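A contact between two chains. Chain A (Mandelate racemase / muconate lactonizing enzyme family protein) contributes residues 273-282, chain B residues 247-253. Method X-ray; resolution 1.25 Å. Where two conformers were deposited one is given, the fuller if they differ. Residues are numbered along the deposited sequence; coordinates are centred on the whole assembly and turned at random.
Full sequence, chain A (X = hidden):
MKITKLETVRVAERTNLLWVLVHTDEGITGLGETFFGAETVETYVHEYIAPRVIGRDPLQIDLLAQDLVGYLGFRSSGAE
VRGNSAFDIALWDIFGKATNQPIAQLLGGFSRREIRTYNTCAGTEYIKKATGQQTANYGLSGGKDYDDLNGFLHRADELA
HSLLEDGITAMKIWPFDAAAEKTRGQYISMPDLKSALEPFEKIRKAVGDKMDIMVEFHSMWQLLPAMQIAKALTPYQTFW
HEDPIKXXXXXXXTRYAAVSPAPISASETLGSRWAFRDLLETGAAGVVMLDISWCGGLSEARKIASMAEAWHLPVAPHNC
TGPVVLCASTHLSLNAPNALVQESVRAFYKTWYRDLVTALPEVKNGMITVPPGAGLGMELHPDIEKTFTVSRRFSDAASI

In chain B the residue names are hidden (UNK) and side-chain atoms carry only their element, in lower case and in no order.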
# COMPACT_ATOMS: atom_id res chain seq x y z
N ARG A 273 -14.57 20.22 6.00
CA ARG A 273 -14.69 18.79 5.87
C ARG A 273 -13.49 18.16 5.18
O ARG A 273 -13.24 16.96 5.35
CB ARG A 273 -16.00 18.42 5.21
CG ARG A 273 -15.99 18.49 3.75
CD ARG A 273 -17.44 18.41 3.26
NE ARG A 273 -18.01 19.76 3.20
CZ ARG A 273 -18.92 20.14 2.31
NH1 ARG A 273 -19.44 19.26 1.47
NH2 ARG A 273 -19.30 21.40 2.29
N TRP A 274 -12.74 18.94 4.41
CA TRP A 274 -11.57 18.43 3.70
C TRP A 274 -10.45 18.04 4.67
O TRP A 274 -9.76 17.04 4.45
CB TRP A 274 -11.11 19.41 2.61
CG TRP A 274 -12.13 19.45 1.50
CD1 TRP A 274 -12.14 18.68 0.37
CD2 TRP A 274 -13.32 20.25 1.45
NE1 TRP A 274 -13.25 18.96 -0.37
CE2 TRP A 274 -14.00 19.91 0.27
CE3 TRP A 274 -13.88 21.22 2.29
CZ2 TRP A 274 -15.21 20.51 -0.11
CZ3 TRP A 274 -15.09 21.81 1.92
CH2 TRP A 274 -15.73 21.46 0.73
N ALA A 275 -10.28 18.81 5.74
CA ALA A 275 -9.31 18.42 6.76
C ALA A 275 -9.73 17.12 7.44
O ALA A 275 -8.89 16.29 7.79
CB ALA A 275 -9.12 19.53 7.80
N PHE A 276 -11.03 16.95 7.63
CA PHE A 276 -11.54 15.75 8.28
C PHE A 276 -11.51 14.54 7.35
O PHE A 276 -11.28 13.42 7.81
CB PHE A 276 -12.90 16.01 8.94
CG PHE A 276 -12.76 16.85 10.17
CD1 PHE A 276 -12.53 16.26 11.40
CD2 PHE A 276 -12.77 18.23 10.09
CE1 PHE A 276 -12.35 17.03 12.54
CE2 PHE A 276 -12.59 19.01 11.24
CZ PHE A 276 -12.38 18.42 12.46
N ARG A 277 -11.68 14.75 6.05
CA ARG A 277 -11.38 13.68 5.10
C ARG A 277 -9.93 13.23 5.26
O ARG A 277 -9.64 12.03 5.34
CB ARG A 277 -11.62 14.14 3.66
CG ARG A 277 -10.93 13.26 2.61
CD ARG A 277 -11.25 13.71 1.18
NE ARG A 277 -10.32 13.08 0.23
CZ ARG A 277 -10.02 13.56 -0.97
NH1 ARG A 277 -10.59 14.66 -1.43
NH2 ARG A 277 -9.13 12.92 -1.72
N ASP A 278 -9.01 14.19 5.30
CA ASP A 278 -7.60 13.86 5.45
C ASP A 278 -7.37 13.07 6.74
O ASP A 278 -6.61 12.09 6.76
CB ASP A 278 -6.74 15.14 5.48
CG ASP A 278 -6.67 15.85 4.13
OD1 ASP A 278 -7.13 15.30 3.10
OD2 ASP A 278 -6.13 16.98 4.11
N LEU A 279 -8.03 13.47 7.83
CA LEU A 279 -7.90 12.76 9.10
C LEU A 279 -8.41 11.33 8.98
O LEU A 279 -7.76 10.37 9.38
CB LEU A 279 -8.65 13.52 10.19
CG LEU A 279 -8.71 12.85 11.56
CD1 LEU A 279 -7.33 12.73 12.17
CD2 LEU A 279 -9.65 13.61 12.47
N LEU A 280 -9.61 11.18 8.41
CA LEU A 280 -10.17 9.84 8.24
C LEU A 280 -9.30 8.95 7.35
O LEU A 280 -9.15 7.75 7.60
CB LEU A 280 -11.60 9.94 7.69
CG LEU A 280 -12.61 10.63 8.60
CD1 LEU A 280 -13.92 10.90 7.87
CD2 LEU A 280 -12.87 9.79 9.84
N GLU A 281 -8.70 9.53 6.32
CA GLU A 281 -7.85 8.79 5.40
C GLU A 281 -6.57 8.26 6.04
O GLU A 281 -5.92 7.37 5.47
CB GLU A 281 -7.49 9.63 4.16
CG GLU A 281 -8.63 9.81 3.16
CD GLU A 281 -8.21 10.55 1.89
OE1 GLU A 281 -7.06 11.02 1.79
OE2 GLU A 281 -9.05 10.65 0.97
N THR A 282 -6.19 8.78 7.20
CA THR A 282 -5.00 8.26 7.86
C THR A 282 -5.20 6.85 8.38
O THR A 282 -4.23 6.14 8.59
CB THR A 282 -4.57 9.10 9.07
OG1 THR A 282 -5.55 9.00 10.11
CG2 THR A 282 -4.31 10.55 8.69
N UNK B 247 -6.47 23.00 -3.23
CA UNK B 247 -5.39 22.30 -2.55
C UNK B 247 -5.71 21.98 -1.08
O UNK B 247 -4.89 22.19 -0.19
c UNK B 247 -2.93 21.92 -6.45
c UNK B 247 -3.64 23.24 -4.13
c UNK B 247 -4.10 23.11 -2.68
s UNK B 247 -2.93 21.69 -4.69
N UNK B 248 -6.91 21.46 -0.84
CA UNK B 248 -7.39 21.19 0.52
C UNK B 248 -7.36 19.74 1.00
O UNK B 248 -7.24 19.48 2.19
o UNK B 248 -9.54 20.66 -1.21
c UNK B 248 -8.76 21.80 0.78
o UNK B 248 -10.91 22.02 -0.11
c UNK B 248 -9.79 21.46 -0.27
N UNK B 249 -7.55 18.78 0.10
CA UNK B 249 -7.27 17.37 0.38
C UNK B 249 -6.33 16.90 -0.73
O UNK B 249 -6.78 16.55 -1.83
c UNK B 249 -8.55 16.53 0.41
o UNK B 249 -9.35 16.78 1.55
N UNK B 250 -5.03 16.93 -0.46
CA UNK B 250 -4.02 16.74 -1.50
C UNK B 250 -3.99 15.36 -2.13
O UNK B 250 -3.47 15.21 -3.24
c UNK B 250 -2.68 19.54 -1.68
c UNK B 250 -2.64 17.12 -0.96
c UNK B 250 -1.23 18.82 0.23
c UNK B 250 -2.54 18.57 -0.50
N UNK B 251 -4.53 14.35 -1.45
CA UNK B 251 -4.54 13.02 -2.03
C UNK B 251 -5.28 12.96 -3.38
O UNK B 251 -4.97 12.11 -4.21
c UNK B 251 -5.08 11.98 -1.04
o UNK B 251 -6.44 12.25 -0.74
N UNK B 252 -6.22 13.88 -3.61
CA UNK B 252 -6.88 13.95 -4.91
C UNK B 252 -5.91 14.17 -6.08
O UNK B 252 -6.21 13.82 -7.22
c UNK B 252 -7.93 15.06 -4.94
o UNK B 252 -9.06 14.71 -4.17
N UNK B 253 -4.75 14.76 -5.80
CA UNK B 253 -3.78 15.04 -6.86
C UNK B 253 -3.23 13.77 -7.52
O UNK B 253 -2.79 13.81 -8.67
c UNK B 253 -3.60 18.09 -7.00
c UNK B 253 -2.63 15.89 -6.33
c UNK B 253 -1.83 17.98 -5.26
c UNK B 253 -3.03 17.28 -5.86
O HOH W 1 -4.24 17.64 2.26
O HOH W 2 -5.11 14.32 1.48

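Position 247 of chain B carries an unbranched side chain of two carbons, a sulfur and a further carbon, the thioether of methionine. The side chain of Met B247 is out of reach of the chain A stretch and is buried against other parts of the structure, a setting that suits its long, flexible, apolar chain.

At position 248 the side chain has two carbons, the second bearing two oxygens. A carboxylate bonded directly to CB is aspartate. Asp B248 points toward the helix and lays OD2 over one face of the indole of Trp A274, 3.3 Å from CG. Its other oxygen, OD1, turns back to accept a weak hydrogen bond from the backbone N of position 249 at 3.0 Å, so the short acid also helps to shape its own loop.

Position 249 has one carbon followed by one oxygen, with no second branch, and is therefore serine. OG of Ser B249 lies 2.9 Å from the backbone O of Trp A274 and 3.1 Å from OD1 of Asp A278. Both are acceptors, and the geometry does not settle which of them receives the one hydroxyl proton. The small side chain suits the close approach of the backbones, CA of Ser B249 lying 5.5 Å from CA of Trp A274, and its CB packs over one face of the Arg A277 guanidinium, 3.3 Å from NH1.

Position 250 shows four carbons forked at the second, the pattern of leucine. The CA-to-CB bond of Leu B250 points away from the chain A stretch, and the residue is buried, as befits a hydrocarbon, but its backbone remains engaged: N donates to water 1 at 2.9 Å, and that water donates to OD2 of Asp A278 at 2.7 Å.

Position 251 again has one carbon and one oxygen, and is serine. Ser B251 points toward the helix, and its OG donates a hydrogen bond to OE1 of Glu A281 at 2.9 Å, a hydroxyl being well able to donate to a carboxylate. The short side chain leaves the backbone N free to donate to water 2 at 3.0 Å, which in turn donates to OD1 of Asp A278 at 2.8 Å.

Position 252 repeats the one-carbon, one-oxygen pattern, its oxygen near the guanidinium plane of Arg A277, and is serine. OG of Ser B252 accepts from NH2 of Arg A277 at 3.0 Å and from NH1 at 3.1 Å, a role for which a small hydroxyl is well suited.

Position 253, four carbons forked at the second, is leucine; Leu B253 is buried out of reach of the chain A stretch, a site that suits an apolar chain.

The contact works by fitting a serine-rich loop to the polar side of a helix. Within that helix, NE of Arg A277 is held by OE2 of Glu A281 in a 2.8 Å salt bridge, leaving NH1 and NH2 to meet Ser B252 and OE1 to meet Ser B251. Asp A278 reaches the loop backbone through two waters.

Chain B (247-253) MDSLSSL
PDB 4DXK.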